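Local coordinates for sulfate transporter sulfate transporter family protein (Wolinella succinogenes, PDB 4DGF) that probably moves sulfate or related anions across the membrane as a SulP-family transporter, of which this piece is the STAS domain, at residues T68-L73 / F103-A108. Sequence-based numbering, arbitrary orientation.
Sequences TGMHAL and FGFIEA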
loop_
_atom_site.group_PDB
_atom_site.type_symbol
_atom_site.label_atom_id
_atom_site.label_comp_id
_atom_site.label_asym_id
_atom_site.label_seq_id
_atom_site.Cartn_x
_atom_site.Cartn_y
_atom_site.Cartn_z
ATOM N N THR A 68 6.512 -12.280 9.119
ATOM C CA THR A 68 5.081 -12.378 9.216
ATOM C C THR A 68 4.437 -11.220 8.486
ATOM O O THR A 68 3.429 -11.375 7.791
ATOM C CB THR A 68 4.728 -12.366 10.732
ATOM O OG1 THR A 68 5.198 -13.596 11.338
ATOM C CG2 THR A 68 3.172 -12.339 10.972
ATOM N N GLY A 69 4.933 -9.988 8.736
ATOM C CA GLY A 69 4.514 -8.801 7.954
ATOM C C GLY A 69 4.650 -9.019 6.419
ATOM O O GLY A 69 3.777 -8.713 5.633
HETATM N N MSE A 70 5.824 -9.550 6.001
HETATM C CA MSE A 70 6.047 -9.678 4.560
HETATM C C MSE A 70 5.082 -10.761 4.039
HETATM O O MSE A 70 4.503 -10.585 2.956
HETATM C CB MSE A 70 7.506 -10.115 4.449
HETATM C CG MSE A 70 7.893 -10.166 2.939
HETATM SE SE MSE A 70 7.865 -8.461 1.969
HETATM C CE MSE A 70 6.294 -8.736 0.881
ATOM N N HIS A 71 4.831 -11.801 4.844
ATOM C CA HIS A 71 3.877 -12.780 4.335
ATOM C C HIS A 71 2.484 -12.176 4.134
ATOM O O HIS A 71 1.839 -12.384 3.114
ATOM C CB HIS A 71 3.799 -13.963 5.291
ATOM C CG HIS A 71 2.781 -14.982 4.866
ATOM N ND1 HIS A 71 1.589 -15.083 5.471
ATOM C CD2 HIS A 71 2.796 -15.894 3.805
ATOM C CE1 HIS A 71 0.856 -16.110 4.826
ATOM N NE2 HIS A 71 1.605 -16.569 3.822
ATOM N N ALA A 72 2.065 -11.330 5.068
ATOM C CA ALA A 72 0.756 -10.701 4.953
ATOM C C ALA A 72 0.744 -9.765 3.718
ATOM O O ALA A 72 -0.324 -9.679 2.993
ATOM C CB ALA A 72 0.530 -9.891 6.222
ATOM N N LEU A 73 1.850 -9.051 3.467
ATOM C CA LEU A 73 1.892 -8.106 2.362
ATOM C C LEU A 73 1.834 -8.875 1.010
ATOM O O LEU A 73 1.095 -8.441 0.127
ATOM C CB LEU A 73 3.094 -7.202 2.527
ATOM C CG LEU A 73 3.377 -6.282 1.368
ATOM C CD1 LEU A 73 2.235 -5.254 1.218
ATOM C CD2 LEU A 73 4.683 -5.493 1.670
ATOM N N PHE A 103 13.437 -9.115 -0.059
ATOM C CA PHE A 103 12.414 -10.123 -0.030
ATOM C C PHE A 103 11.861 -10.484 -1.432
ATOM O O PHE A 103 11.163 -11.454 -1.568
ATOM C CB PHE A 103 11.193 -9.679 0.838
ATOM C CG PHE A 103 11.408 -9.800 2.365
ATOM C CD1 PHE A 103 11.668 -11.024 2.949
ATOM C CD2 PHE A 103 11.247 -8.678 3.191
ATOM C CE1 PHE A 103 11.765 -11.146 4.351
ATOM C CE2 PHE A 103 11.312 -8.809 4.580
ATOM C CZ PHE A 103 11.625 -10.060 5.159
ATOM N N GLY A 104 12.107 -9.674 -2.440
ATOM C CA GLY A 104 11.625 -9.956 -3.782
ATOM C C GLY A 104 10.315 -9.287 -4.162
ATOM O O GLY A 104 9.738 -9.535 -5.243
ATOM N N PHE A 105 9.816 -8.468 -3.228
ATOM C CA PHE A 105 8.487 -7.926 -3.395
ATOM C C PHE A 105 8.474 -6.769 -4.418
ATOM O O PHE A 105 7.482 -6.658 -5.170
ATOM C CB PHE A 105 7.932 -7.377 -2.042
ATOM C CG PHE A 105 6.493 -6.976 -2.144
ATOM C CD1 PHE A 105 5.589 -7.973 -2.415
ATOM C CD2 PHE A 105 6.036 -5.682 -1.947
ATOM C CE1 PHE A 105 4.229 -7.689 -2.471
ATOM C CE2 PHE A 105 4.655 -5.365 -2.046
ATOM C CZ PHE A 105 3.772 -6.417 -2.355
ATOM N N ILE A 106 9.524 -5.969 -4.451
ATOM C CA ILE A 106 9.620 -4.830 -5.415
ATOM C C ILE A 106 9.532 -5.381 -6.859
ATOM O O ILE A 106 8.745 -4.858 -7.666
ATOM C CB ILE A 106 10.867 -3.969 -5.248
ATOM C CG1 ILE A 106 10.942 -3.370 -3.837
ATOM C CG2 ILE A 106 10.949 -2.916 -6.386
ATOM C CD1 ILE A 106 9.836 -2.310 -3.467
ATOM N N GLU A 107 10.284 -6.426 -7.181
ATOM C CA GLU A 107 10.252 -6.919 -8.579
ATOM C C GLU A 107 8.912 -7.578 -8.851
ATOM O O GLU A 107 8.452 -7.587 -9.994
ATOM C CB GLU A 107 11.413 -7.861 -8.892
ATOM C CG GLU A 107 12.793 -7.263 -8.652
ATOM C CD GLU A 107 13.944 -8.016 -9.309
ATOM O OE1 GLU A 107 14.072 -9.257 -9.143
ATOM O OE2 GLU A 107 14.764 -7.342 -9.964
ATOM N N ALA A 108 8.249 -8.088 -7.808
ATOM C CA ALA A 108 6.933 -8.759 -8.043
ATOM C C ALA A 108 5.808 -7.770 -8.245
ATOM O O ALA A 108 4.877 -7.971 -9.072
ATOM C CB ALA A 108 6.574 -9.723 -6.923
#
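Met70 and Phe103 bring the two backbones nearest, their CA atoms 7.9 Å apart, where the first turns of helix 67-83 face the Schellman turn at Gly104 and the short helix 105-109, with Gly104 at its N-cap position. No hydrogen bond joins the two segments; a bent selenomethionine shared by two phenylalanines does the joining. Met70 CG lies over one face of the Phe103 ring, 3.7 Å from its centroid and 17° off the normal, while Met70 SE sits obliquely to that ring, a Met-aromatic contact. The bend at chi2 (64°) sets SE beside Phe103, and a second bend at chi3 carries Met70 CE to 3.5 Å from Phe105 CD1. Leu73 crosses Phe105 at about a right angle, with CG 4.0 Å from the ring centroid, over a face, and CD2 3.7 Å from Phe105 CE2. With an alanine in place of Phe105, the methyl of Met70 and the branched end of Leu73 would probably lose the aromatic surface they share. Gly104 has positive phi, letting the chain turn between the two rings. Trp74 meets Phe105 edge-to-face, and Leu100 of helix 94-103 touches both Met70 and Leu73, so the contact packs helix 67-83 against helices 94-103 and 105-109, which follow strand 86-90.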